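Long-range contact in NADH kinase POS5 (Saccharomyces cerevisiae, PDB 3AFO), which phosphorylates NADH, and less readily NAD(+), with ATP in the mitochondrion and so supplies the cell with the reductant NADPH: residues A[37-48]-A[111-121]. Sequence-based numbering, arbitrary orientation.
Sequences WQNPLQNVYITK and IVNRTDLLVTL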
ATOM      1  N   TRP A  37      42.221 -10.004 -13.416  1.00 34.71           N
ATOM      2  CA  TRP A  37      42.464 -11.360 -13.871  1.00 35.45           C
ATOM      3  C   TRP A  37      43.834 -11.842 -13.395  1.00 36.43           C
ATOM      4  O   TRP A  37      44.855 -11.235 -13.725  1.00 36.57           O
ATOM      5  CB  TRP A  37      42.356 -11.426 -15.399  1.00 35.25           C
ATOM      6  CG  TRP A  37      41.000 -10.995 -15.910  1.00 33.93           C
ATOM      7  CD1 TRP A  37      40.674  -9.794 -16.477  1.00 33.13           C
ATOM      8  CD2 TRP A  37      39.792 -11.762 -15.877  1.00 32.82           C
ATOM      9  NE1 TRP A  37      39.335  -9.766 -16.803  1.00 32.18           N
ATOM     10  CE2 TRP A  37      38.772 -10.965 -16.449  1.00 32.44           C
ATOM     11  CE3 TRP A  37      39.473 -13.051 -15.428  1.00 31.78           C
ATOM     12  CZ2 TRP A  37      37.458 -11.415 -16.578  1.00 31.98           C
ATOM     13  CZ3 TRP A  37      38.169 -13.495 -15.557  1.00 31.62           C
ATOM     14  CH2 TRP A  37      37.177 -12.681 -16.126  1.00 31.46           C
ATOM     15  N   GLN A  38      43.853 -12.908 -12.596  1.00 37.26           N
ATOM     16  CA  GLN A  38      45.128 -13.512 -12.190  1.00 38.40           C
ATOM     17  C   GLN A  38      45.770 -14.243 -13.378  1.00 38.11           C
ATOM     18  O   GLN A  38      46.907 -13.943 -13.740  1.00 38.47           O
ATOM     19  CB  GLN A  38      44.990 -14.417 -10.963  1.00 38.51           C
ATOM     20  CG  GLN A  38      46.355 -14.732 -10.329  1.00 41.13           C
ATOM     21  CD  GLN A  38      46.268 -15.543  -9.052  1.00 43.55           C
ATOM     22  OE1 GLN A  38      45.696 -16.639  -9.023  1.00 45.00           O
ATOM     23  NE2 GLN A  38      46.862 -15.019  -7.988  1.00 45.52           N
ATOM     24  N   ASN A  39      45.038 -15.185 -13.975  1.00 37.85           N
ATOM     25  CA  ASN A  39      45.371 -15.689 -15.310  1.00 37.50           C
ATOM     26  C   ASN A  39      44.626 -14.818 -16.319  1.00 36.63           C
ATOM     27  O   ASN A  39      43.483 -14.447 -16.065  1.00 36.19           O
ATOM     28  CB  ASN A  39      44.919 -17.147 -15.518  1.00 38.16           C
ATOM     29  CG  ASN A  39      45.058 -18.012 -14.273  1.00 39.55           C
ATOM     30  OD1 ASN A  39      45.811 -17.700 -13.355  1.00 41.91           O
ATOM     31  ND2 ASN A  39      44.326 -19.116 -14.248  1.00 40.56           N
ATOM     32  N   PRO A  40      45.260 -14.491 -17.464  1.00 35.96           N
ATOM     33  CA  PRO A  40      44.585 -13.671 -18.483  1.00 35.13           C
ATOM     34  C   PRO A  40      43.221 -14.229 -18.923  1.00 34.23           C
ATOM     35  O   PRO A  40      43.022 -15.445 -18.959  1.00 33.95           O
ATOM     36  CB  PRO A  40      45.576 -13.679 -19.653  1.00 35.23           C
ATOM     37  CG  PRO A  40      46.928 -13.879 -18.993  1.00 35.32           C
ATOM     38  CD  PRO A  40      46.645 -14.832 -17.862  1.00 36.12           C
ATOM     39  N   LEU A  41      42.290 -13.331 -19.229  1.00 33.51           N
ATOM     40  CA  LEU A  41      40.960 -13.721 -19.706  1.00 32.81           C
ATOM     41  C   LEU A  41      41.062 -14.393 -21.073  1.00 32.56           C
ATOM     42  O   LEU A  41      41.630 -13.817 -22.000  1.00 32.82           O
ATOM     43  CB  LEU A  41      40.055 -12.481 -19.800  1.00 32.49           C
ATOM     44  CG  LEU A  41      38.742 -12.558 -20.584  1.00 31.62           C
ATOM     45  CD1 LEU A  41      37.825 -13.620 -20.007  1.00 30.85           C
ATOM     46  CD2 LEU A  41      38.049 -11.203 -20.621  1.00 29.94           C
ATOM     47  N   GLN A  42      40.507 -15.595 -21.192  1.00 32.18           N
ATOM     48  CA  GLN A  42      40.515 -16.328 -22.456  1.00 31.99           C
ATOM     49  C   GLN A  42      39.159 -16.922 -22.862  1.00 30.95           C
ATOM     50  O   GLN A  42      38.712 -16.704 -23.990  1.00 30.97           O
ATOM     51  CB  GLN A  42      41.566 -17.445 -22.432  1.00 32.65           C
ATOM     52  CG  GLN A  42      43.007 -16.975 -22.550  1.00 34.81           C
ATOM     53  CD  GLN A  42      43.957 -18.139 -22.776  1.00 38.02           C
ATOM     54  OE1 GLN A  42      44.183 -18.962 -21.885  1.00 38.48           O
ATOM     55  NE2 GLN A  42      44.505 -18.224 -23.985  1.00 38.91           N
ATOM     56  N   ASN A  43      38.531 -17.679 -21.957  1.00 29.39           N
ATOM     57  CA  ASN A  43      37.312 -18.428 -22.266  1.00 27.79           C
ATOM     58  C   ASN A  43      36.043 -17.595 -22.013  1.00 27.41           C
ATOM     59  O   ASN A  43      35.627 -17.405 -20.861  1.00 27.48           O
ATOM     60  CB  ASN A  43      37.239 -19.719 -21.454  1.00 27.11           C
ATOM     61  CG  ASN A  43      38.435 -20.651 -21.685  1.00 27.57           C
ATOM     62  OD1 ASN A  43      39.225 -20.483 -22.628  1.00 24.36           O
ATOM     63  ND2 ASN A  43      38.562 -21.651 -20.815  1.00 24.53           N
ATOM     64  N   VAL A  44      35.440 -17.109 -23.087  1.00 26.06           N
ATOM     65  CA  VAL A  44      34.267 -16.246 -22.983  1.00 25.54           C
ATOM     66  C   VAL A  44      33.021 -17.001 -23.429  1.00 25.15           C
ATOM     67  O   VAL A  44      32.878 -17.342 -24.603  1.00 25.31           O
ATOM     68  CB  VAL A  44      34.460 -14.951 -23.810  1.00 25.63           C
ATOM     69  CG1 VAL A  44      33.226 -14.031 -23.711  1.00 25.26           C
ATOM     70  CG2 VAL A  44      35.717 -14.200 -23.336  1.00 25.13           C
ATOM     71  N   TYR A  45      32.127 -17.268 -22.480  1.00 24.91           N
ATOM     72  CA  TYR A  45      30.828 -17.884 -22.762  1.00 24.70           C
ATOM     73  C   TYR A  45      29.760 -16.823 -23.069  1.00 24.45           C
ATOM     74  O   TYR A  45      29.528 -15.908 -22.272  1.00 24.54           O
ATOM     75  CB  TYR A  45      30.397 -18.766 -21.591  1.00 24.98           C
ATOM     76  CG  TYR A  45      29.023 -19.392 -21.691  1.00 25.81           C
ATOM     77  CD1 TYR A  45      28.589 -19.997 -22.867  1.00 26.69           C
ATOM     78  CD2 TYR A  45      28.174 -19.420 -20.585  1.00 27.25           C
ATOM     79  CE1 TYR A  45      27.337 -20.587 -22.951  1.00 28.83           C
ATOM     80  CE2 TYR A  45      26.918 -20.016 -20.654  1.00 28.42           C
ATOM     81  CZ  TYR A  45      26.507 -20.595 -21.841  1.00 30.25           C
ATOM     82  OH  TYR A  45      25.267 -21.188 -21.928  1.00 31.04           O
ATOM     83  N   ILE A  46      29.116 -16.961 -24.225  1.00 24.18           N
ATOM     84  CA  ILE A  46      28.146 -15.966 -24.678  1.00 23.86           C
ATOM     85  C   ILE A  46      26.774 -16.594 -24.833  1.00 23.59           C
ATOM     86  O   ILE A  46      26.620 -17.624 -25.503  1.00 23.59           O
ATOM     87  CB  ILE A  46      28.561 -15.298 -26.021  1.00 24.00           C
ATOM     88  CG1 ILE A  46      30.025 -14.863 -25.985  1.00 23.95           C
ATOM     89  CG2 ILE A  46      27.659 -14.090 -26.327  1.00 23.25           C
ATOM     90  CD1 ILE A  46      30.603 -14.593 -27.348  1.00 25.54           C
ATOM     91  N   THR A  47      25.780 -15.974 -24.199  0.50 23.58           N
ATOM     92  CA  THR A  47      24.394 -16.414 -24.304  0.50 23.37           C
ATOM     93  C   THR A  47      23.544 -15.269 -24.833  0.50 23.60           C
ATOM     94  O   THR A  47      23.898 -14.100 -24.674  0.50 23.17           O
ATOM     95  CB  THR A  47      23.830 -16.861 -22.937  0.50 23.46           C
ATOM     96  OG1 THR A  47      23.667 -15.720 -22.086  0.50 22.79           O
ATOM     97  CG2 THR A  47      24.764 -17.833 -22.274  0.50 23.24           C
ATOM     98  N   LYS A  48      22.424 -15.609 -25.463  1.00 24.04           N
ATOM     99  CA  LYS A  48      21.531 -14.586 -26.010  1.00 24.82           C
ATOM    100  C   LYS A  48      20.076 -14.942 -25.791  1.00 25.55           C
ATOM    101  O   LYS A  48      19.728 -16.103 -25.602  1.00 25.08           O
ATOM    102  CB  LYS A  48      21.797 -14.365 -27.503  1.00 24.60           C
ATOM    103  CG  LYS A  48      21.473 -15.562 -28.395  1.00 25.27           C
ATOM    104  CD  LYS A  48      21.689 -15.221 -29.864  1.00 24.96           C
ATOM    105  CE  LYS A  48      21.519 -16.453 -30.763  1.00 25.31           C
ATOM    106  NZ  LYS A  48      20.167 -17.094 -30.641  1.00 25.17           N
ATOM    107  N   ILE A 111      30.796 -26.698 -20.136  1.00 33.29           N
ATOM    108  CA  ILE A 111      30.870 -25.243 -20.299  1.00 32.99           C
ATOM    109  C   ILE A 111      31.166 -24.563 -18.963  1.00 32.95           C
ATOM    110  O   ILE A 111      32.061 -23.718 -18.862  1.00 32.82           O
ATOM    111  CB  ILE A 111      29.571 -24.668 -20.922  1.00 33.17           C
ATOM    112  CG1 ILE A 111      29.421 -25.144 -22.372  1.00 32.62           C
ATOM    113  CG2 ILE A 111      29.547 -23.136 -20.822  1.00 32.64           C
ATOM    114  CD1 ILE A 111      28.185 -24.622 -23.084  1.00 32.83           C
ATOM    115  N   VAL A 112      30.418 -24.971 -17.940  1.00 33.10           N
ATOM    116  CA  VAL A 112      30.515 -24.418 -16.596  1.00 33.42           C
ATOM    117  C   VAL A 112      31.953 -24.425 -16.038  1.00 33.59           C
ATOM    118  O   VAL A 112      32.400 -23.439 -15.436  1.00 33.94           O
ATOM    119  CB  VAL A 112      29.518 -25.156 -15.651  1.00 33.69           C
ATOM    120  CG1 VAL A 112      29.833 -24.913 -14.200  1.00 34.06           C
ATOM    121  CG2 VAL A 112      28.082 -24.735 -15.970  1.00 33.64           C
ATOM    122  N   ASN A 113      32.662 -25.527 -16.266  1.00 33.94           N
ATOM    123  CA  ASN A 113      34.035 -25.739 -15.783  1.00 34.35           C
ATOM    124  C   ASN A 113      35.098 -24.870 -16.433  1.00 33.51           C
ATOM    125  O   ASN A 113      36.196 -24.703 -15.886  1.00 33.72           O
ATOM    126  CB  ASN A 113      34.450 -27.201 -15.997  1.00 34.98           C
ATOM    127  CG  ASN A 113      33.634 -28.168 -15.181  1.00 37.59           C
ATOM    128  OD1 ASN A 113      33.430 -29.317 -15.589  1.00 40.74           O
ATOM    129  ND2 ASN A 113      33.153 -27.717 -14.015  1.00 40.16           N
ATOM    130  N   ARG A 114      34.782 -24.330 -17.604  1.00 32.45           N
ATOM    131  CA  ARG A 114      35.791 -23.669 -18.421  1.00 31.31           C
ATOM    132  C   ARG A 114      35.570 -22.180 -18.661  1.00 29.70           C
ATOM    133  O   ARG A 114      36.448 -21.494 -19.164  1.00 29.45           O
ATOM    134  CB  ARG A 114      35.990 -24.447 -19.721  1.00 31.91           C
ATOM    135  CG  ARG A 114      36.761 -25.736 -19.462  1.00 33.96           C
ATOM    136  CD  ARG A 114      36.504 -26.778 -20.504  1.00 37.76           C
ATOM    137  NE  ARG A 114      37.256 -27.995 -20.208  1.00 39.78           N
ATOM    138  CZ  ARG A 114      36.735 -29.084 -19.651  1.00 40.73           C
ATOM    139  NH1 ARG A 114      35.445 -29.127 -19.320  1.00 40.56           N
ATOM    140  NH2 ARG A 114      37.510 -30.133 -19.424  1.00 41.52           N
ATOM    141  N   THR A 115      34.407 -21.676 -18.262  1.00 28.53           N
ATOM    142  CA  THR A 115      34.074 -20.262 -18.447  1.00 26.25           C
ATOM    143  C   THR A 115      34.844 -19.299 -17.530  1.00 25.68           C
ATOM    144  O   THR A 115      34.770 -19.407 -16.309  1.00 25.82           O
ATOM    145  CB  THR A 115      32.544 -20.054 -18.284  1.00 26.32           C
ATOM    146  OG1 THR A 115      31.846 -20.811 -19.284  1.00 24.94           O
ATOM    147  CG2 THR A 115      32.187 -18.589 -18.428  1.00 25.79           C
ATOM    148  N   ASP A 116      35.573 -18.352 -18.115  1.00 24.96           N
ATOM    149  CA  ASP A 116      36.186 -17.257 -17.353  1.00 25.12           C
ATOM    150  C   ASP A 116      35.200 -16.095 -17.171  1.00 24.93           C
ATOM    151  O   ASP A 116      35.248 -15.366 -16.174  1.00 24.13           O
ATOM    152  CB  ASP A 116      37.438 -16.702 -18.054  1.00 25.61           C
ATOM    153  CG  ASP A 116      38.495 -17.777 -18.371  1.00 28.04           C
ATOM    154  OD1 ASP A 116      38.429 -18.900 -17.804  1.00 28.27           O
ATOM    155  OD2 ASP A 116      39.394 -17.471 -19.196  1.00 29.12           O
ATOM    156  N   LEU A 117      34.331 -15.913 -18.166  1.00 24.61           N
ATOM    157  CA  LEU A 117      33.449 -14.758 -18.224  1.00 24.00           C
ATOM    158  C   LEU A 117      32.155 -15.125 -18.933  1.00 24.13           C
ATOM    159  O   LEU A 117      32.177 -15.735 -20.006  1.00 24.10           O
ATOM    160  CB  LEU A 117      34.135 -13.599 -18.957  1.00 24.04           C
ATOM    161  CG  LEU A 117      33.367 -12.286 -19.169  1.00 23.13           C
ATOM    162  CD1 LEU A 117      33.378 -11.448 -17.911  1.00 21.17           C
ATOM    163  CD2 LEU A 117      33.956 -11.492 -20.334  1.00 21.05           C
ATOM    164  N   LEU A 118      31.036 -14.761 -18.311  1.00 23.69           N
ATOM    165  CA  LEU A 118      29.719 -14.889 -18.908  1.00 23.30           C
ATOM    166  C   LEU A 118      29.327 -13.552 -19.537  1.00 22.99           C
ATOM    167  O   LEU A 118      29.336 -12.527 -18.863  1.00 22.83           O
ATOM    168  CB  LEU A 118      28.676 -15.334 -17.857  1.00 23.50           C
ATOM    169  CG  LEU A 118      27.180 -15.262 -18.236  1.00 23.62           C
ATOM    170  CD1 LEU A 118      26.835 -16.191 -19.403  1.00 23.54           C
ATOM    171  CD2 LEU A 118      26.259 -15.538 -17.033  1.00 23.85           C
ATOM    172  N   VAL A 119      29.004 -13.577 -20.834  1.00 22.54           N
ATOM    173  CA  VAL A 119      28.514 -12.406 -21.549  1.00 22.12           C
ATOM    174  C   VAL A 119      27.076 -12.692 -21.994  1.00 21.89           C
ATOM    175  O   VAL A 119      26.822 -13.679 -22.672  1.00 22.34           O
ATOM    176  CB  VAL A 119      29.386 -12.063 -22.787  1.00 22.51           C
ATOM    177  CG1 VAL A 119      28.740 -10.947 -23.605  1.00 22.96           C
ATOM    178  CG2 VAL A 119      30.819 -11.643 -22.367  1.00 22.35           C
ATOM    179  N   THR A 120      26.144 -11.829 -21.596  1.00 21.40           N
ATOM    180  CA  THR A 120      24.734 -11.992 -21.956  1.00 21.19           C
ATOM    181  C   THR A 120      24.279 -10.920 -22.962  1.00 21.00           C
ATOM    182  O   THR A 120      24.637  -9.748 -22.852  1.00 21.09           O
ATOM    183  CB  THR A 120      23.813 -11.976 -20.705  1.00 21.47           C
ATOM    184  OG1 THR A 120      23.978 -10.732 -20.035  1.00 21.64           O
ATOM    185  CG2 THR A 120      24.183 -13.110 -19.737  1.00 20.19           C
ATOM    186  N   LEU A 121      23.499 -11.351 -23.944  1.00 20.70           N
ATOM    187  CA  LEU A 121      22.981 -10.471 -24.974  1.00 21.30           C
ATOM    188  C   LEU A 121      21.447 -10.569 -24.993  1.00 21.31           C
ATOM    189  O   LEU A 121      20.877 -11.508 -25.540  1.00 21.26           O
ATOM    190  CB  LEU A 121      23.583 -10.849 -26.338  1.00 21.02           C
ATOM    191  CG  LEU A 121      25.111 -10.864 -26.444  1.00 20.89           C
ATOM    192  CD1 LEU A 121      25.529 -11.528 -27.729  1.00 22.66           C
ATOM    193  CD2 LEU A 121      25.726  -9.472 -26.348  1.00 19.98           C
TER
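Tyr45 lies beside Leu118 and Thr47 beside Thr120 where strands 43-48 and 117-121 run parallel as neighbours in the five-stranded sheet, order 2-1-3-4-5, of the alpha/beta N-terminal domain of NAD kinases. Tyr45 N and Thr47 N donate to Leu117 O and Val119 O, while Val119 N and Leu121 N return bonds to Tyr45 O and Thr47 O; the Val119 N–Tyr45 O bond (2.8 Å) is nearly straight at 172°. One face is aliphatic: Val44 CG1 meets Val119 CG2 at 3.6 Å and Ile46 CG2 meets Leu121 CD1, with Ile46 also packed on Met59, Phe62 and Ile63 of helix 53-69; Leu41 CD1 rests against Leu117 CB nearer the start. On the other face, the Tyr45 ring, its CG anti to the backbone N (chi1 176°), receives Ile111 CG2 over its centre in a CH-pi contact, 3.7 Å from the centroid; Leu118 CD1 runs alongside at 3.7 Å from Tyr45 CD2. Thr115 OG1, beside Tyr45 CB, hydrogen-bonds back to Ile111 O. At the start of the strands the side chains of Asp116 and Asn43 bond to the opposing backbone. Asp116 OD2 accepts from Gln42 N and Asn43 N, the latter from above the carboxylate plane, while Asp116 N donates to Asn43 O and Ser20 N binds Asp116 OD1. Asn43 OD1 is held by Asn74, and Asn43 ND2 donates within its own amide plane to Arg114 O at 2.7 Å.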